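Local atomic coordinates of CofB (Escherichia coli, PDB entry 5AX6), a protein that forms a homotrimer and is the minor pilin subunit of the type IVb pilus CFA/III, in whose assembly it probably takes part. Residues Gly192-Thr197 / Lys217-Gly222; Ala352-Ser357 / Leu478-Thr483. One frame throughout, in Å; residues are numbered along the deposited sequence.

Contact 1 (Gly192-Thr197 / Lys217-Gly222); sequences GWRLTT and KTKNYG
W193, R194 and T196 of 192-197 meet the backbone of 220-222 and the side chains of K219 and Y221, with no hydrogen bond between the two segments, in the antiparallel sheet of the pilin domain. Strand 179-185 lies between the two and takes backbone bonds from both, so they are next-but-one neighbours reaching over it. W193 contributes the largest share of 192-197: its indole touches V183 and R185 on the strand between and brings the six-membered ring up to the backbone, with CZ3 3.7 Å from G222 N and CH2 3.9 Å from Y221 O, which lies near the ring plane at the edge. G222 has no side chain, and W193 CH2 occupies the region toward which a CB there would point. NE1 of the indole is hydrogen-bonded to D124. Such an antiparallel sheet, beside the long N-terminal helix 4-25, is the hallmark of type IV pilin folds. T196 OG1 approaches the Y221 ring in plane at its edge, 3.7 Å from CE1, while E184 hydrogen-bonds the same oxygen. With CG of R194 between the backbone N and the carbonyl carbon (chi1 65°), its extended chain crosses K219 at about a right angle, NH2 3.8 Å from the like-charged K219 NZ. N186 OD1 accepts a hydrogen bond from each, and E184 adds a salt bridge to R194, which probably offsets the repulsion.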
loop_
_atom_site.group_PDB
_atom_site.type_symbol
_atom_site.label_atom_id
_atom_site.label_comp_id
_atom_site.label_asym_id
_atom_site.label_seq_id
_atom_site.Cartn_x
_atom_site.Cartn_y
_atom_site.Cartn_z
ATOM N N GLY A 192 -49.044 -8.385 -24.118
ATOM C CA GLY A 192 -50.277 -8.010 -23.446
ATOM C C GLY A 192 -50.114 -7.198 -22.171
ATOM O O GLY A 192 -51.079 -6.624 -21.673
ATOM N N TRP A 193 -48.903 -7.167 -21.620
ATOM C CA TRP A 193 -48.656 -6.465 -20.357
ATOM C C TRP A 193 -48.980 -4.977 -20.421
ATOM O O TRP A 193 -48.661 -4.314 -21.401
ATOM C CB TRP A 193 -47.188 -6.623 -19.942
ATOM C CG TRP A 193 -46.806 -8.000 -19.523
ATOM C CD1 TRP A 193 -45.939 -8.850 -20.165
ATOM C CD2 TRP A 193 -47.259 -8.692 -18.354
ATOM N NE1 TRP A 193 -45.826 -10.027 -19.459
ATOM C CE2 TRP A 193 -46.628 -9.955 -18.344
ATOM C CE3 TRP A 193 -48.137 -8.368 -17.314
ATOM C CZ2 TRP A 193 -46.857 -10.896 -17.341
ATOM C CZ3 TRP A 193 -48.356 -9.298 -16.314
ATOM C CH2 TRP A 193 -47.718 -10.549 -16.334
ATOM N N ARG A 194 -49.586 -4.452 -19.360
ATOM C CA ARG A 194 -49.816 -3.017 -19.236
ATOM C C ARG A 194 -49.792 -2.634 -17.764
ATOM O O ARG A 194 -49.974 -3.485 -16.894
ATOM C CB ARG A 194 -51.158 -2.615 -19.859
ATOM C CG ARG A 194 -52.339 -3.234 -19.119
ATOM C CD ARG A 194 -53.698 -2.664 -19.542
ATOM N NE ARG A 194 -54.763 -3.429 -18.898
ATOM C CZ ARG A 194 -55.247 -4.572 -19.377
ATOM N NH1 ARG A 194 -54.792 -5.063 -20.528
ATOM N NH2 ARG A 194 -56.194 -5.218 -18.709
ATOM N N LEU A 195 -49.559 -1.360 -17.479
ATOM C CA LEU A 195 -49.581 -0.894 -16.098
ATOM C C LEU A 195 -50.972 -1.078 -15.493
ATOM O O LEU A 195 -51.979 -0.723 -16.098
ATOM C CB LEU A 195 -49.157 0.572 -16.014
ATOM C CG LEU A 195 -47.729 0.870 -16.462
ATOM C CD1 LEU A 195 -47.493 2.371 -16.493
ATOM C CD2 LEU A 195 -46.743 0.195 -15.512
ATOM N N THR A 196 -51.022 -1.666 -14.311
ATOM C CA THR A 196 -52.259 -1.696 -13.549
ATOM C C THR A 196 -52.559 -0.270 -13.103
ATOM O O THR A 196 -51.642 0.462 -12.732
ATOM C CB THR A 196 -52.144 -2.641 -12.343
ATOM O OG1 THR A 196 -52.024 -3.990 -12.815
ATOM C CG2 THR A 196 -53.371 -2.520 -11.431
ATOM N N THR A 197 -53.824 0.147 -13.172
ATOM C CA THR A 197 -54.176 1.511 -12.770
ATOM C C THR A 197 -55.310 1.545 -11.747
ATOM O O THR A 197 -56.160 0.655 -11.710
ATOM C CB THR A 197 -54.620 2.391 -13.968
ATOM O OG1 THR A 197 -55.725 1.766 -14.630
ATOM C CG2 THR A 197 -53.470 2.619 -14.966
ATOM N N LYS A 217 -59.863 -9.659 -10.100
ATOM C CA LYS A 217 -59.262 -10.981 -9.949
ATOM C C LYS A 217 -59.242 -11.783 -11.252
ATOM O O LYS A 217 -58.658 -12.862 -11.301
ATOM C CB LYS A 217 -59.999 -11.780 -8.872
ATOM C CG LYS A 217 -59.114 -12.754 -8.105
ATOM C CD LYS A 217 -59.945 -13.772 -7.334
ATOM C CE LYS A 217 -59.987 -15.119 -8.050
ATOM N NZ LYS A 217 -58.701 -15.871 -7.921
ATOM N N THR A 218 -59.873 -11.267 -12.305
ATOM C CA THR A 218 -59.847 -11.958 -13.598
ATOM C C THR A 218 -58.499 -11.819 -14.313
ATOM O O THR A 218 -58.164 -12.629 -15.178
ATOM C CB THR A 218 -60.940 -11.447 -14.559
ATOM O OG1 THR A 218 -61.499 -10.228 -14.058
ATOM C CG2 THR A 218 -62.043 -12.477 -14.719
ATOM N N LYS A 219 -57.735 -10.789 -13.962
ATOM C CA LYS A 219 -56.483 -10.515 -14.662
ATOM C C LYS A 219 -55.368 -11.462 -14.234
ATOM O O LYS A 219 -55.456 -12.100 -13.185
ATOM C CB LYS A 219 -56.046 -9.071 -14.423
ATOM C CG LYS A 219 -57.120 -8.039 -14.706
ATOM C CD LYS A 219 -57.642 -8.146 -16.126
ATOM C CE LYS A 219 -58.750 -7.138 -16.375
ATOM N NZ LYS A 219 -59.252 -7.183 -17.774
ATOM N N ASN A 220 -54.331 -11.565 -15.065
ATOM C CA ASN A 220 -53.058 -12.141 -14.645
ATOM C C ASN A 220 -52.118 -10.997 -14.292
ATOM O O ASN A 220 -51.982 -10.041 -15.060
ATOM C CB ASN A 220 -52.460 -13.016 -15.740
ATOM C CG ASN A 220 -53.456 -14.029 -16.269
ATOM O OD1 ASN A 220 -54.167 -14.668 -15.495
ATOM N ND2 ASN A 220 -53.531 -14.164 -17.590
ATOM N N TYR A 221 -51.494 -11.079 -13.122
ATOM C CA TYR A 221 -50.679 -9.976 -12.628
ATOM C C TYR A 221 -49.191 -10.289 -12.636
ATOM O O TYR A 221 -48.775 -11.447 -12.710
ATOM C CB TYR A 221 -51.118 -9.587 -11.221
ATOM C CG TYR A 221 -52.467 -8.911 -11.200
ATOM C CD1 TYR A 221 -52.581 -7.552 -11.468
ATOM C CD2 TYR A 221 -53.630 -9.628 -10.923
ATOM C CE1 TYR A 221 -53.812 -6.920 -11.456
ATOM C CE2 TYR A 221 -54.877 -8.998 -10.912
ATOM C CZ TYR A 221 -54.956 -7.649 -11.174
ATOM O OH TYR A 221 -56.173 -7.016 -11.164
ATOM N N GLY A 222 -48.392 -9.233 -12.568
ATOM C CA GLY A 222 -46.952 -9.364 -12.512
ATOM C C GLY A 222 -46.375 -8.123 -11.874
ATOM O O GLY A 222 -47.114 -7.223 -11.477
#

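Contact 2 (Ala352-Ser357 / Leu478-Thr483); sequences AAFSNS and LSVNIT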
loop_
_atom_site.group_PDB
_atom_site.type_symbol
_atom_site.label_atom_id
_atom_site.label_comp_id
_atom_site.label_asym_id
_atom_site.label_seq_id
_atom_site.Cartn_x
_atom_site.Cartn_y
_atom_site.Cartn_z
ATOM N N ALA A 352 33.279 -4.488 26.454
ATOM C CA ALA A 352 33.601 -3.845 27.730
ATOM C C ALA A 352 34.555 -4.693 28.535
ATOM O O ALA A 352 34.497 -5.921 28.495
ATOM C CB ALA A 352 32.328 -3.578 28.533
ATOM N N ALA A 353 35.457 -4.025 29.242
ATOM C CA ALA A 353 36.294 -4.689 30.213
ATOM C C ALA A 353 35.739 -4.388 31.606
ATOM O O ALA A 353 35.039 -3.390 31.810
ATOM C CB ALA A 353 37.734 -4.232 30.088
ATOM N N PHE A 354 36.004 -5.275 32.553
ATOM C CA PHE A 354 35.751 -4.955 33.953
ATOM C C PHE A 354 36.782 -3.891 34.358
ATOM O O PHE A 354 37.731 -3.625 33.602
ATOM C CB PHE A 354 35.823 -6.217 34.813
ATOM C CG PHE A 354 34.816 -7.268 34.412
ATOM C CD1 PHE A 354 33.515 -7.221 34.894
ATOM C CD2 PHE A 354 35.165 -8.281 33.538
ATOM C CE1 PHE A 354 32.581 -8.174 34.520
ATOM C CE2 PHE A 354 34.235 -9.238 33.156
ATOM C CZ PHE A 354 32.943 -9.190 33.652
ATOM N N SER A 355 36.597 -3.241 35.503
ATOM C CA SER A 355 37.369 -2.023 35.721
ATOM C C SER A 355 38.175 -1.942 37.020
ATOM O O SER A 355 38.623 -0.859 37.377
ATOM C CB SER A 355 36.443 -0.803 35.626
ATOM O OG SER A 355 35.388 -0.851 36.567
ATOM N N ASN A 356 38.389 -3.059 37.712
ATOM C CA ASN A 356 39.310 -3.042 38.860
ATOM C C ASN A 356 40.754 -3.035 38.386
ATOM O O ASN A 356 41.141 -3.841 37.540
ATOM C CB ASN A 356 39.061 -4.230 39.800
ATOM C CG ASN A 356 37.842 -4.023 40.673
ATOM O OD1 ASN A 356 37.409 -2.887 40.887
ATOM N ND2 ASN A 356 37.277 -5.113 41.181
ATOM N N SER A 357 41.552 -2.122 38.943
ATOM C CA SER A 357 42.900 -1.859 38.446
ATOM C C SER A 357 44.017 -2.061 39.481
ATOM O O SER A 357 45.100 -2.549 39.153
ATOM C CB SER A 357 42.965 -0.429 37.910
ATOM O OG SER A 357 44.212 -0.174 37.305
ATOM N N LEU A 478 40.331 -8.608 31.977
ATOM C CA LEU A 478 39.315 -9.520 31.462
ATOM C C LEU A 478 38.309 -8.653 30.734
ATOM O O LEU A 478 37.777 -7.700 31.310
ATOM C CB LEU A 478 38.629 -10.319 32.581
ATOM C CG LEU A 478 37.428 -11.167 32.152
ATOM C CD1 LEU A 478 37.864 -12.238 31.160
ATOM C CD2 LEU A 478 36.705 -11.817 33.356
ATOM N N SER A 479 38.060 -8.946 29.461
ATOM C CA SER A 479 37.062 -8.177 28.735
ATOM C C SER A 479 36.077 -9.112 28.068
ATOM O O SER A 479 36.384 -10.276 27.826
ATOM C CB SER A 479 37.714 -7.258 27.700
ATOM O OG SER A 479 38.363 -8.004 26.687
ATOM N N VAL A 480 34.891 -8.591 27.764
ATOM C CA VAL A 480 33.836 -9.420 27.218
ATOM C C VAL A 480 33.119 -8.705 26.092
ATOM O O VAL A 480 33.071 -7.473 26.066
ATOM C CB VAL A 480 32.791 -9.793 28.297
ATOM C CG1 VAL A 480 33.367 -10.796 29.286
ATOM C CG2 VAL A 480 32.242 -8.525 28.986
ATOM N N ASN A 481 32.567 -9.489 25.173
ATOM C CA ASN A 481 31.546 -9.007 24.258
ATOM C C ASN A 481 30.183 -9.349 24.827
ATOM O O ASN A 481 29.881 -10.525 25.044
ATOM C CB ASN A 481 31.732 -9.621 22.865
ATOM C CG ASN A 481 33.029 -9.167 22.214
ATOM O OD1 ASN A 481 33.884 -9.980 21.852
ATOM N ND2 ASN A 481 33.182 -7.868 22.085
ATOM N N ILE A 482 29.382 -8.312 25.074
ATOM C CA ILE A 482 28.077 -8.428 25.702
ATOM C C ILE A 482 27.041 -8.378 24.612
ATOM O O ILE A 482 27.071 -7.472 23.786
ATOM C CB ILE A 482 27.847 -7.281 26.717
ATOM C CG1 ILE A 482 28.803 -7.452 27.903
ATOM C CG2 ILE A 482 26.390 -7.221 27.175
ATOM C CD1 ILE A 482 28.989 -6.181 28.707
ATOM N N THR A 483 26.160 -9.375 24.589
ATOM C CA THR A 483 25.054 -9.426 23.641
ATOM C C THR A 483 23.761 -9.165 24.390
ATOM O O THR A 483 23.514 -9.790 25.415
ATOM C CB THR A 483 24.947 -10.807 22.937
ATOM O OG1 THR A 483 26.217 -11.167 22.388
ATOM C CG2 THR A 483 23.898 -10.759 21.819
#
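The ring of F354 has L478 O near its plane at one edge, 3.5 Å from CD2, and V480 CG1 lying obliquely to it, 4.3 Å from CE2. F354 and L478 run side by side and point the same way, the closest approach being CE2 of F354 to CD2 of L478 at 3.6 Å; chi1 172° sets CG of L478 anti to the backbone N, 3.9 Å from F354 CE2. I381, I455 and A457 also touch F354, placing the ring in an apolar layer between this strand pair and strands 381-384 and 452-463. A352 adds to that layer, its CB 4.2 Å from I482 CD1. On the other face, A353 CB meets S479 CB at 3.9 Å, and S479 OG is hydrogen-bonded to Y351 OH. The backbones pair A352 with V480 by two nearly straight bonds, V480 N to A352 O being 2.8 Å long; beyond the non-hydrogen-bonded pair A353-S479, a longer bond of 3.3 Å joins F354 N to L478 O. This is antiparallel pairing at the end of strand 341-353, between central strands of a four-stranded sheet whose apolar face packs on a second sheet in the manner of a beta-sandwich.

Overall arrangement
From the N terminus the chain runs through the long helix 4-25 and the first strands of the pilin domain before reaching contact 1, which closes a short loop of 19 residues containing strand 201-202 and helix 208-211. It then passes through the beta-repeat region, with its succession of strands, into the C-terminal domain. There contact 2 closes a larger loop of 120 residues, bringing the last strand, 478-487, back beside 341-353. The loops follow in series, neither nested nor crossed. The centres of the two contacts are 99 Å apart, on opposite sides of the chain's centre. Contact 1 joins strands 194-198 and 220-227 of the pilin domain, contact 2 two of the C-terminal domain.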